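Local atomic coordinates of argininosuccinate lyase (Chelativorans sp., PDB entry 6RXA), a protein that is a C-N lyase of the aspartase/fumarase superfamily, probably cleaving argininosuccinate to fumarate and L-arginine, and also known as EDDS lyase. Residues 46-51 with 106-110; 131-136 with 183-187. The protein carries 2 engineered substitutions. All blocks are in the same frame, centred on the assembly; numbering follows the deposited sequence.

Interaction 1: 46-51 with 106-110; sequences IHRAHV and MHIGR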
ATOM      1  N   ILE A  46      30.771  -2.633 -15.578  1.00 14.70           N
ATOM      2  CA  ILE A  46      31.190  -3.615 -14.578  1.00 14.93           C
ATOM      3  C   ILE A  46      32.078  -4.684 -15.201  1.00 15.46           C
ATOM      4  O   ILE A  46      33.084  -5.089 -14.608  1.00 14.88           O
ATOM      5  CB  ILE A  46      29.960  -4.203 -13.864  1.00 15.04           C
ATOM      6  CG1 ILE A  46      29.303  -3.115 -13.006  1.00 15.26           C
ATOM      7  CG2 ILE A  46      30.340  -5.443 -13.071  1.00 15.00           C
ATOM      8  CD1 ILE A  46      27.902  -3.493 -12.531  1.00 16.65           C
ATOM      9  N   HIS A  47      31.729  -5.162 -16.398  1.00 15.81           N
ATOM     10  CA  HIS A  47      32.582  -6.160 -17.039  1.00 16.15           C
ATOM     11  C   HIS A  47      34.000  -5.628 -17.199  1.00 16.63           C
ATOM     12  O   HIS A  47      34.980  -6.343 -16.957  1.00 16.62           O
ATOM     13  CB  HIS A  47      32.047  -6.543 -18.418  1.00 15.95           C
ATOM     14  CG  HIS A  47      30.663  -7.095 -18.405  1.00 17.67           C
ATOM     15  ND1 HIS A  47      30.161  -7.830 -17.355  1.00 18.03           N
ATOM     16  CD2 HIS A  47      29.662  -7.002 -19.313  1.00 18.76           C
ATOM     17  CE1 HIS A  47      28.912  -8.169 -17.617  1.00 18.80           C
ATOM     18  NE2 HIS A  47      28.583  -7.675 -18.796  1.00 17.67           N
ATOM     19  N   ARG A  48      34.127  -4.374 -17.628  1.00 16.35           N
ATOM     20  CA  ARG A  48      35.447  -3.784 -17.821  1.00 17.13           C
ATOM     21  C   ARG A  48      36.184  -3.658 -16.493  1.00 16.65           C
ATOM     22  O   ARG A  48      37.367  -4.007 -16.398  1.00 16.34           O
ATOM     23  CB  ARG A  48      35.297  -2.428 -18.506  1.00 18.59           C
ATOM     24  CG  ARG A  48      34.855  -2.540 -19.956  1.00 20.04           C
ATOM     25  CD  ARG A  48      34.632  -1.179 -20.585  1.00 21.72           C
ATOM     26  NE  ARG A  48      34.403  -1.298 -22.025  1.00 23.59           N
ATOM     27  CZ  ARG A  48      33.251  -1.680 -22.572  1.00 25.01           C
ATOM     28  NH1 ARG A  48      32.215  -1.987 -21.812  1.00 26.07           N
ATOM     29  NH2 ARG A  48      33.137  -1.756 -23.890  1.00 24.84           N
ATOM     30  N   ALA A  49      35.508  -3.154 -15.460  1.00 15.78           N
ATOM     31  CA  ALA A  49      36.170  -2.984 -14.168  1.00 15.75           C
ATOM     32  C   ALA A  49      36.580  -4.324 -13.572  1.00 15.65           C
ATOM     33  O   ALA A  49      37.678  -4.453 -13.007  1.00 16.22           O
ATOM     34  CB  ALA A  49      35.259  -2.231 -13.199  1.00 16.28           C
ATOM     35  N   HIS A  50      35.705  -5.326 -13.662  1.00 14.85           N
ATOM     36  CA  HIS A  50      36.036  -6.642 -13.130  1.00 16.07           C
ATOM     37  C   HIS A  50      37.249  -7.215 -13.846  1.00 17.37           C
ATOM     38  O   HIS A  50      38.181  -7.723 -13.209  1.00 17.38           O
ATOM     39  CB  HIS A  50      34.824  -7.558 -13.274  1.00 15.98           C
ATOM     40  CG  HIS A  50      35.037  -8.915 -12.696  1.00 17.60           C
ATOM     41  ND1 HIS A  50      35.067  -9.145 -11.336  1.00 17.43           N
ATOM     42  CD2 HIS A  50      35.232 -10.113 -13.290  1.00 17.62           C
ATOM     43  CE1 HIS A  50      35.275 -10.434 -11.123  1.00 17.33           C
ATOM     44  NE2 HIS A  50      35.386 -11.040 -12.289  1.00 17.36           N
ATOM     45  N   VAL A  51      37.271  -7.110 -15.177  1.00 18.04           N
ATOM     46  CA  VAL A  51      38.381  -7.634 -15.971  1.00 17.34           C
ATOM     47  C   VAL A  51      39.684  -6.904 -15.661  1.00 16.93           C
ATOM     48  O   VAL A  51      40.740  -7.533 -15.534  1.00 16.60           O
ATOM     49  CB  VAL A  51      38.014  -7.588 -17.466  1.00 18.41           C
ATOM     50  CG1 VAL A  51      39.241  -7.754 -18.329  1.00 17.78           C
ATOM     51  CG2 VAL A  51      36.974  -8.655 -17.786  1.00 19.51           C
ATOM     52  N   MET A 106      35.898 -13.923 -18.203  1.00 18.86           N
ATOM     53  CA  MET A 106      35.467 -12.690 -17.559  1.00 20.20           C
ATOM     54  C   MET A 106      34.533 -12.958 -16.382  1.00 20.94           C
ATOM     55  O   MET A 106      34.276 -12.044 -15.596  1.00 22.84           O
ATOM     56  CB  MET A 106      34.816 -11.710 -18.547  1.00 20.63           C
ATOM     57  CG  MET A 106      33.381 -12.019 -18.976  1.00 20.15           C
ATOM     58  SD  MET A 106      32.528 -10.492 -19.475  1.00 20.92           S
ATOM     59  CE  MET A 106      31.108 -11.181 -20.316  1.00 23.73           C
ATOM     60  N   HIS A 107      34.022 -14.177 -16.242  1.00 19.58           N
ATOM     61  CA  HIS A 107      33.126 -14.501 -15.139  1.00 19.89           C
ATOM     62  C   HIS A 107      33.856 -15.109 -13.950  1.00 19.55           C
ATOM     63  O   HIS A 107      33.214 -15.444 -12.953  1.00 19.08           O
ATOM     64  CB  HIS A 107      32.025 -15.451 -15.607  1.00 21.43           C
ATOM     65  CG  HIS A 107      30.711 -15.250 -14.908  1.00 23.80           C
ATOM     66  ND1 HIS A 107      30.124 -14.012 -14.771  1.00 24.14           N
ATOM     67  CD2 HIS A 107      29.870 -16.131 -14.317  1.00 24.16           C
ATOM     68  CE1 HIS A 107      28.978 -14.137 -14.125  1.00 24.83           C
ATOM     69  NE2 HIS A 107      28.796 -15.414 -13.848  1.00 24.68           N
ATOM     70  N   ILE A 108      35.182 -15.259 -14.024  1.00 19.93           N
ATOM     71  CA  ILE A 108      35.923 -15.810 -12.896  1.00 19.28           C
ATOM     72  C   ILE A 108      35.676 -14.972 -11.648  1.00 18.27           C
ATOM     73  O   ILE A 108      35.826 -13.742 -11.657  1.00 19.34           O
ATOM     74  CB  ILE A 108      37.418 -15.904 -13.239  1.00 19.98           C
ATOM     75  CG1 ILE A 108      37.658 -17.032 -14.245  1.00 21.13           C
ATOM     76  CG2 ILE A 108      38.227 -16.121 -11.967  1.00 20.86           C
ATOM     77  CD1 ILE A 108      39.068 -17.028 -14.854  1.00 23.47           C
ATOM     78  N   GLY A 109      35.304 -15.637 -10.560  1.00 17.07           N
ATOM     79  CA  GLY A 109      35.104 -14.964  -9.291  1.00 17.10           C
ATOM     80  C   GLY A 109      33.850 -14.123  -9.178  1.00 16.77           C
ATOM     81  O   GLY A 109      33.739 -13.330  -8.246  1.00 17.26           O
ATOM     82  N   ARG A 110      32.884 -14.297 -10.079  1.00 16.41           N
ATOM     83  CA  ARG A 110      31.723 -13.421 -10.177  1.00 16.89           C
ATOM     84  C   ARG A 110      30.478 -14.254 -10.434  1.00 15.85           C
ATOM     85  O   ARG A 110      30.549 -15.440 -10.763  1.00 17.35           O
ATOM     86  CB  ARG A 110      31.944 -12.410 -11.321  1.00 22.03           C
ATOM     87  CG  ARG A 110      30.947 -11.300 -11.425  1.00 27.99           C
ATOM     88  CD  ARG A 110      31.358 -10.344 -12.535  1.00 28.37           C
ATOM     89  NE  ARG A 110      31.329 -10.947 -13.863  1.00 25.92           N
ATOM     90  CZ  ARG A 110      31.352 -10.228 -14.981  1.00 26.35           C
ATOM     91  NH1 ARG A 110      31.387  -8.908 -14.899  1.00 27.07           N
ATOM     92  NH2 ARG A 110      31.307 -10.814 -16.167  1.00 27.57           N
TER
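Residues 46-51 form a piece of helix 35-56, and beside it 106-110 is a loop with a type II beta turn from His-107 to Arg-110; the backbones come nearest at Val-51 and Met-106, 6.0 Å between CA atoms. In this aspartase/fumarase-type lyase the loop leads into Ser-111 and Arg-112, which bind fumarate and succinate in other structures. Gly-109 takes the positive phi (74°) of the turn, which glycine adopts without strain. His-50 points at the loop, and its NE2 donates to Ile-108 O (2.8 Å), tying the helix to the turn's backbone. The long side chain of Arg-110 returns to the helix: its CD lies over the His-50 ring, 3.9 Å from the centroid, a CH-pi contact. Flexible and polarisable, Met-106 places SD over a face of His-47, 4.3 Å from the ring centroid, while its CB meets Val-51 CG2 at 3.8 Å. At the edge of the His-47 ring, ND1 accepts a hydrogen bond from Arg-110 NH1, 2.9 Å away.

Interaction 2: 131-136 with 183-187; sequences TIEAVI and LDRYR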
ATOM      1  N   THR A 131      17.884  13.097  -9.683  1.00 12.51           N
ATOM      2  CA  THR A 131      16.778  13.534  -8.840  1.00 12.30           C
ATOM      3  C   THR A 131      17.194  14.680  -7.932  1.00 12.98           C
ATOM      4  O   THR A 131      16.459  15.669  -7.803  1.00 13.91           O
ATOM      5  CB  THR A 131      16.286  12.337  -8.016  1.00 12.52           C
ATOM      6  OG1 THR A 131      15.743  11.333  -8.883  1.00 12.98           O
ATOM      7  CG2 THR A 131      15.215  12.747  -7.029  1.00 12.52           C
ATOM      8  N   ILE A 132      18.369  14.577  -7.298  1.00 13.13           N
ATOM      9  CA  ILE A 132      18.869  15.663  -6.460  1.00 12.85           C
ATOM     10  C   ILE A 132      19.011  16.944  -7.269  1.00 13.39           C
ATOM     11  O   ILE A 132      18.652  18.025  -6.802  1.00 13.76           O
ATOM     12  CB  ILE A 132      20.179  15.239  -5.765  1.00 13.96           C
ATOM     13  CG1 ILE A 132      19.845  14.178  -4.708  1.00 14.31           C
ATOM     14  CG2 ILE A 132      20.882  16.428  -5.131  1.00 14.45           C
ATOM     15  CD1 ILE A 132      21.047  13.446  -4.134  1.00 14.69           C
ATOM     16  N   GLU A 133      19.523  16.846  -8.495  1.00 13.77           N
ATOM     17  CA  GLU A 133      19.621  18.032  -9.343  1.00 14.18           C
ATOM     18  C   GLU A 133      18.246  18.643  -9.596  1.00 13.68           C
ATOM     19  O   GLU A 133      18.082  19.866  -9.524  1.00 14.50           O
ATOM     20  CB  GLU A 133      20.314  17.660 -10.649  1.00 15.11           C
ATOM     21  CG  GLU A 133      20.514  18.818 -11.593  1.00 18.92           C
ATOM     22  CD  GLU A 133      21.230  18.402 -12.863  1.00 27.29           C
ATOM     23  OE1 GLU A 133      20.850  17.371 -13.451  1.00 30.28           O
ATOM     24  OE2 GLU A 133      22.174  19.097 -13.267  1.00 31.61           O
ATOM     25  N   ALA A 134      17.242  17.807  -9.895  1.00 13.68           N
ATOM     26  CA  ALA A 134      15.897  18.321 -10.156  1.00 13.94           C
ATOM     27  C   ALA A 134      15.286  18.937  -8.901  1.00 12.94           C
ATOM     28  O   ALA A 134      14.644  19.996  -8.974  1.00 12.99           O
ATOM     29  CB  ALA A 134      15.008  17.204 -10.706  1.00 14.62           C
ATOM     30  N   VAL A 135      15.494  18.309  -7.738  1.00 12.55           N
ATOM     31  CA  VAL A 135      14.958  18.850  -6.485  1.00 12.22           C
ATOM     32  C   VAL A 135      15.637  20.167  -6.127  1.00 12.89           C
ATOM     33  O   VAL A 135      14.983  21.089  -5.637  1.00 13.78           O
ATOM     34  CB  VAL A 135      15.051  17.813  -5.353  1.00 13.64           C
ATOM     35  CG1 VAL A 135      14.605  18.408  -4.017  1.00 15.24           C
ATOM     36  CG2 VAL A 135      14.193  16.605  -5.694  1.00 13.45           C
ATOM     37  N   ILE A 136      16.945  20.292  -6.391  1.00 12.60           N
ATOM     38  CA  ILE A 136      17.619  21.572  -6.192  1.00 13.33           C
ATOM     39  C   ILE A 136      17.010  22.640  -7.101  1.00 13.51           C
ATOM     40  O   ILE A 136      16.743  23.766  -6.670  1.00 13.90           O
ATOM     41  CB  ILE A 136      19.136  21.419  -6.411  1.00 14.27           C
ATOM     42  CG1 ILE A 136      19.772  20.632  -5.274  1.00 14.20           C
ATOM     43  CG2 ILE A 136      19.784  22.801  -6.560  1.00 15.33           C
ATOM     44  CD1 ILE A 136      21.233  20.285  -5.538  1.00 15.58           C
ATOM     45  N   LEU A 183      16.087  16.809   0.601  1.00 12.43           N
ATOM     46  CA  LEU A 183      17.450  16.706   0.082  1.00 12.84           C
ATOM     47  C   LEU A 183      18.345  15.953   1.064  1.00 13.39           C
ATOM     48  O   LEU A 183      19.172  15.136   0.651  1.00 14.56           O
ATOM     49  CB  LEU A 183      17.997  18.094  -0.242  1.00 12.81           C
ATOM     50  CG  LEU A 183      17.437  18.683  -1.543  1.00 14.28           C
ATOM     51  CD1 LEU A 183      17.677  20.169  -1.608  1.00 15.10           C
ATOM     52  CD2 LEU A 183      18.026  18.001  -2.789  1.00 14.99           C
ATOM     53  N   ASP A 184      18.186  16.196   2.366  1.00 13.22           N
ATOM     54  CA  ASP A 184      18.895  15.387   3.350  1.00 12.73           C
ATOM     55  C   ASP A 184      18.530  13.908   3.205  1.00 12.51           C
ATOM     56  O   ASP A 184      19.409  13.038   3.231  1.00 13.42           O
ATOM     57  CB  ASP A 184      18.594  15.863   4.768  1.00 14.32           C
ATOM     58  CG  ASP A 184      19.339  17.129   5.154  1.00 17.47           C
ATOM     59  OD1 ASP A 184      20.435  17.408   4.612  1.00 18.35           O
ATOM     60  OD2 ASP A 184      18.822  17.841   6.049  1.00 19.34           O
ATOM     61  N   ARG A 185      17.233  13.593   3.064  1.00 12.14           N
ATOM     62  CA  ARG A 185      16.848  12.187   2.932  1.00 11.65           C
ATOM     63  C   ARG A 185      17.545  11.542   1.738  1.00 11.98           C
ATOM     64  O   ARG A 185      18.026  10.404   1.814  1.00 12.67           O
ATOM     65  CB  ARG A 185      15.335  12.038   2.750  1.00 12.28           C
ATOM     66  CG  ARG A 185      14.484  12.295   3.970  1.00 13.30           C
ATOM     67  CD  ARG A 185      12.954  12.022   3.682  1.00 13.44           C
ATOM     68  NE  ARG A 185      12.299  12.278   4.941  1.00 13.55           N
ATOM     69  CZ  ARG A 185      11.752  13.430   5.295  1.00 13.52           C
ATOM     70  NH1 ARG A 185      11.606  14.432   4.426  1.00 14.17           N
ATOM     71  NH2 ARG A 185      11.308  13.557   6.527  1.00 13.35           N
ATOM     72  N   TYR A 186      17.588  12.254   0.609  1.00 12.15           N
ATOM     73  CA  TYR A 186      18.203  11.706  -0.591  1.00 11.86           C
ATOM     74  C   TYR A 186      19.721  11.571  -0.457  1.00 12.46           C
ATOM     75  O   TYR A 186      20.288  10.579  -0.917  1.00 12.88           O
ATOM     76  CB  TYR A 186      17.865  12.583  -1.792  1.00 12.24           C
ATOM     77  CG  TYR A 186      16.538  12.325  -2.462  1.00 11.55           C
ATOM     78  CD1 TYR A 186      16.214  11.067  -2.970  1.00 11.86           C
ATOM     79  CD2 TYR A 186      15.621  13.355  -2.635  1.00 11.04           C
ATOM     80  CE1 TYR A 186      15.012  10.845  -3.615  1.00 11.91           C
ATOM     81  CE2 TYR A 186      14.416  13.136  -3.286  1.00 11.24           C
ATOM     82  CZ  TYR A 186      14.117  11.887  -3.765  1.00 11.75           C
ATOM     83  OH  TYR A 186      12.916  11.692  -4.410  1.00 12.95           O
ATOM     84  N   ARG A 187      20.405  12.550   0.144  1.00 12.46           N
ATOM     85  CA  ARG A 187      21.853  12.419   0.330  1.00 12.63           C
ATOM     86  C   ARG A 187      22.194  11.300   1.314  1.00 12.54           C
ATOM     87  O   ARG A 187      23.193  10.586   1.140  1.00 13.25           O
ATOM     88  CB  ARG A 187      22.449  13.737   0.808  1.00 13.48           C
ATOM     89  CG  ARG A 187      22.467  14.841  -0.246  1.00 14.61           C
ATOM     90  CD  ARG A 187      23.167  16.109   0.257  1.00 15.58           C
ATOM     91  NE  ARG A 187      22.402  16.792   1.294  1.00 16.29           N
ATOM     92  CZ  ARG A 187      21.733  17.931   1.119  1.00 17.33           C
ATOM     93  NH1 ARG A 187      21.732  18.567  -0.053  1.00 16.62           N
ATOM     94  NH2 ARG A 187      21.074  18.450   2.139  1.00 18.92           N
TER
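Two long helices of the central helical bundle, the hallmark of the aspartase/fumarase superfamily, run almost antiparallel here: the axes of 131-136 and 183-187 approach to 10.6 Å, with 168° between their directions. Thr-131 opens the contact. Its OG1 turns back to Gln-127 O, a common way for threonine to satisfy its hydroxyl inside a helix, so that the methyl CG2 can sit over a face of the Tyr-186 ring, 4.0 Å from the centroid, in a CH-pi contact. At Ile-132 the backbones come nearest, Ile-132 CA lying 6.8 Å from Leu-183 CA. The side chain of Ile-132 meets three residues: CG1 reaches Tyr-186 CB (3.9 Å), CG2 reaches Leu-183 CD2 (4.0 Å), and CD1 lies 4.4 Å from Arg-187 CG. One turn on from Thr-131, Val-135 offers a compact, branched surface, with CG1 3.7 Å from Leu-183 CD2 and CG2 4.2 Å from Tyr-186 CE2. Ile-136 then brings CG1 to 4.0 Å from Leu-183 CD2, a methyl that thus meets three branched residues. Polar ends lie beyond this apolar seam: Tyr-186 OH is hydrogen-bonded to Asn-245 OD1, and Arg-187 pairs with Asp-184 and Asp-468. Helix 236-262 packs on Val-135 and Tyr-186, helix 329-348 on Thr-131 and Tyr-186, and helix 451-500 on Ile-132, Leu-183 and Arg-187.

In the fold
Helix 112-147 ties the two contacts together: the loop of interaction 1 ends just before it, and residues 131-136 of interaction 2 lie farther along it. The centres are 32 Å apart, the nearest atoms about 20 Å. Interaction 1, some 35 Å from the chain centre, lies beside the fumarate/succinate site: Ser-111 follows Arg-110 directly, the Arg-112 side chain is about 8 Å from that of Arg-110, and His-107 NE2 hydrogen-bonds to Ser-281 of the third subunit, a residue that binds both ligands in other structures of the enzyme. Interaction 2, about 6 Å from the chain centre, lies away from these sites, its Arg-187 side chain about 9 Å from a bound sodium ion. Both touch the second subunit.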